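Local coordinates for protein leucine--tRNA ligase (Agrobacterium radiobacter, PDB 5AH5) that probably charges tRNA(Leu) with leucine at the expense of ATP, as a class I aminoacyl-tRNA synthetase, at residues M38-T42 with M75-S79. Numbering follows the deposited sequence.
Sequences MFPYT and MGWDS. With LSS (5'-O-(L-leucylsulfamoyl)adenosine), chain I.
D78 stacks its side chain over the F39 ring and runs beside that of Y41, and it accounts for much of this contact. Its CB sits over the centre of the F39 ring, 3.6 Å from the centroid, in a CH-pi contact, and also nears the carbonyl oxygen of P40. With CG anti to the backbone N (chi1 -154°), the carboxylate continues across the same face, its plane only 15° from that of the ring. CG passes over CE1 of F39 and OD1 lies by CZ of that ring. OD2 turns to the bound leucyl-adenylate analogue: it accepts a hydrogen bond from the leucyl amino group, D78 OD2 to LSS N4 2.6 Å, and a second from a water that also bonds Y41 OH. LSS N4 also donates to F39 O (2.9 Å) and lies over the centre of the Y41 ring. The carboxylate, the F39 carbonyl and the ring face would probably favour the ammonium form of that group. The amino group of the analogue is thus held from both segments, consistent with a part in binding the leucine amino group.

The backbones are joined by a single bridge. D78 N donates to P40 O (3.0 Å), T42 N donates to D78 O (3.1 Å), and Y41 CA-H points at this second oxygen. Beside the bridge, P40 CD packs on M75 SD at 3.6 Å, a contact made possible by the doubly bent methionine chain, while P40 CG rests against W77 CZ3. T42 OG1 is buried against S79 CA without a polar partner.

P40, Y41 and T42 belong to the predicted HIGH motif of the class I Rossmann-like fold. The two loops follow neighbouring parallel strands 32-37 and 70-72; helix 48-66 borders P40 and M75, helix 95-112 borders T42, W77 and S79, and helix 489-492 touches Y41 and D78.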
loop_
_atom_site.group_PDB
_atom_site.type_symbol
_atom_site.label_atom_id
_atom_site.label_comp_id
_atom_site.label_asym_id
_atom_site.label_seq_id
_atom_site.Cartn_x
_atom_site.Cartn_y
_atom_site.Cartn_z
ATOM N N MET B 38 6.148 -2.114 1.703
ATOM C CA MET B 38 5.639 -3.431 1.292
ATOM C C MET B 38 6.779 -4.390 1.056
ATOM O O MET B 38 7.616 -4.203 0.148
ATOM C CB MET B 38 4.702 -3.337 0.098
ATOM C CG MET B 38 3.380 -2.727 0.437
ATOM S SD MET B 38 2.393 -2.685 -1.059
ATOM C CE MET B 38 1.105 -1.571 -0.611
ATOM N N PHE B 39 6.875 -5.384 1.962
ATOM C CA PHE B 39 7.982 -6.384 1.923
ATOM C C PHE B 39 7.997 -7.195 0.618
ATOM O O PHE B 39 6.974 -7.363 0.008
ATOM C CB PHE B 39 8.065 -7.201 3.239
ATOM C CG PHE B 39 7.044 -8.330 3.424
ATOM C CD1 PHE B 39 5.747 -8.270 2.937
ATOM C CD2 PHE B 39 7.368 -9.415 4.248
ATOM C CE1 PHE B 39 4.862 -9.285 3.193
ATOM C CE2 PHE B 39 6.462 -10.429 4.493
ATOM C CZ PHE B 39 5.206 -10.362 4.006
ATOM N N PRO B 40 9.163 -7.479 0.076
ATOM C CA PRO B 40 9.235 -8.024 -1.237
ATOM C C PRO B 40 9.019 -9.571 -1.348
ATOM O O PRO B 40 9.365 -10.302 -0.435
ATOM C CB PRO B 40 10.644 -7.736 -1.637
ATOM C CG PRO B 40 11.394 -7.788 -0.415
ATOM C CD PRO B 40 10.475 -7.272 0.644
ATOM N N TYR B 41 8.515 -10.033 -2.490
ATOM C CA TYR B 41 8.494 -11.488 -2.804
ATOM C C TYR B 41 9.906 -11.960 -3.019
ATOM O O TYR B 41 10.725 -11.331 -3.693
ATOM C CB TYR B 41 7.649 -11.802 -4.050
ATOM C CG TYR B 41 6.142 -11.571 -3.867
ATOM C CD1 TYR B 41 5.433 -12.269 -2.882
ATOM C CD2 TYR B 41 5.424 -10.667 -4.678
ATOM C CE1 TYR B 41 4.092 -12.123 -2.729
ATOM C CE2 TYR B 41 4.029 -10.507 -4.501
ATOM C CZ TYR B 41 3.395 -11.198 -3.512
ATOM O OH TYR B 41 2.045 -11.058 -3.263
ATOM N N THR B 42 10.194 -13.153 -2.558
ATOM C CA THR B 42 11.513 -13.709 -2.770
ATOM C C THR B 42 11.580 -14.462 -4.108
ATOM O O THR B 42 11.913 -15.674 -4.146
ATOM C CB THR B 42 11.886 -14.626 -1.577
ATOM O OG1 THR B 42 10.846 -15.605 -1.418
ATOM C CG2 THR B 42 11.971 -13.786 -0.345
ATOM N N MET B 75 12.213 -5.051 8.110
ATOM C CA MET B 75 12.187 -5.641 6.781
ATOM C C MET B 75 12.204 -7.183 6.949
ATOM O O MET B 75 12.771 -7.767 7.885
ATOM C CB MET B 75 13.395 -5.184 5.918
ATOM C CG MET B 75 13.512 -5.861 4.510
ATOM S SD MET B 75 12.031 -5.712 3.534
ATOM C CE MET B 75 11.941 -3.890 3.381
ATOM N N GLY B 76 11.542 -7.822 6.035
ATOM C CA GLY B 76 11.443 -9.271 6.056
ATOM C C GLY B 76 10.961 -9.678 4.670
ATOM O O GLY B 76 10.981 -8.866 3.728
ATOM N N TRP B 77 10.544 -10.920 4.549
ATOM C CA TRP B 77 10.572 -11.629 3.257
ATOM C C TRP B 77 9.232 -12.283 3.017
ATOM O O TRP B 77 8.808 -13.110 3.810
ATOM C CB TRP B 77 11.700 -12.649 3.317
ATOM C CG TRP B 77 12.976 -11.968 3.777
ATOM C CD1 TRP B 77 13.582 -12.118 4.981
ATOM C CD2 TRP B 77 13.685 -10.902 3.110
ATOM N NE1 TRP B 77 14.709 -11.366 5.048
ATOM C CE2 TRP B 77 14.787 -10.575 3.916
ATOM C CE3 TRP B 77 13.512 -10.223 1.903
ATOM C CZ2 TRP B 77 15.683 -9.557 3.584
ATOM C CZ3 TRP B 77 14.444 -9.211 1.539
ATOM C CH2 TRP B 77 15.508 -8.887 2.380
ATOM N N ASP B 78 8.555 -11.881 1.943
ATOM C CA ASP B 78 7.283 -12.499 1.504
ATOM C C ASP B 78 7.696 -13.732 0.627
ATOM O O ASP B 78 7.830 -13.641 -0.574
ATOM C CB ASP B 78 6.465 -11.461 0.765
ATOM C CG ASP B 78 4.970 -11.707 0.793
ATOM O OD1 ASP B 78 4.518 -12.707 1.361
ATOM O OD2 ASP B 78 4.214 -10.833 0.252
ATOM N N SER B 79 7.879 -14.905 1.268
ATOM C CA SER B 79 8.601 -15.945 0.685
ATOM C C SER B 79 7.821 -17.225 0.343
ATOM O O SER B 79 8.441 -18.147 -0.109
ATOM C CB SER B 79 9.854 -16.199 1.554
ATOM O OG SER B 79 9.553 -16.195 2.905
HETATM C C1 LSS I . 5.039 -7.475 -3.252
HETATM N N1 LSS I . 8.699 0.592 -9.365
HETATM O O1 LSS I . 4.355 -6.808 -3.997
HETATM S S1 LSS I . 7.060 -7.126 -4.620
HETATM C C2 LSS I . 8.252 0.980 -8.172
HETATM N N2 LSS I . 6.324 -7.701 -3.453
HETATM O O2 LSS I . 5.106 -1.799 -5.571
HETATM N N3 LSS I . 7.959 0.113 -7.178
HETATM O O3 LSS I . 5.506 -1.850 -2.843
HETATM C C4 LSS I . 8.138 -1.210 -7.405
HETATM N N4 LSS I . 5.251 -9.168 -1.427
HETATM O O4 LSS I . 8.234 -2.934 -4.346
HETATM C C5 LSS I . 8.517 -1.678 -8.657
HETATM O O5 LSS I . 7.035 -5.536 -4.476
HETATM C C6 LSS I . 8.777 -0.755 -9.656
HETATM N N6 LSS I . 9.208 -1.205 -10.863
HETATM C C7 LSS I . 3.099 -7.577 0.164
HETATM N N7 LSS I . 8.556 -3.034 -8.598
HETATM C C8 LSS I . 8.156 -3.412 -7.353
HETATM C C9 LSS I . 3.898 -7.090 -1.047
HETATM N N9 LSS I . 7.933 -2.284 -6.627
HETATM C CA LSS I . 4.397 -8.132 -2.065
HETATM C C10 LSS I . 1.731 -8.086 -0.316
HETATM C C11 LSS I . 3.028 -6.405 1.206
HETATM O O1A LSS I . 6.567 -7.358 -5.984
HETATM C C21 LSS I . 7.450 -2.189 -5.264
HETATM C C22 LSS I . 6.064 -2.714 -5.120
HETATM C C23 LSS I . 5.961 -2.992 -3.619
HETATM C C24 LSS I . 7.390 -3.384 -3.305
HETATM C C25 LSS I . 7.608 -4.897 -3.340
HETATM O O2A LSS I . 8.475 -7.426 -4.574
HETATM O O HOH W 1 1.759 -11.884 -0.198
#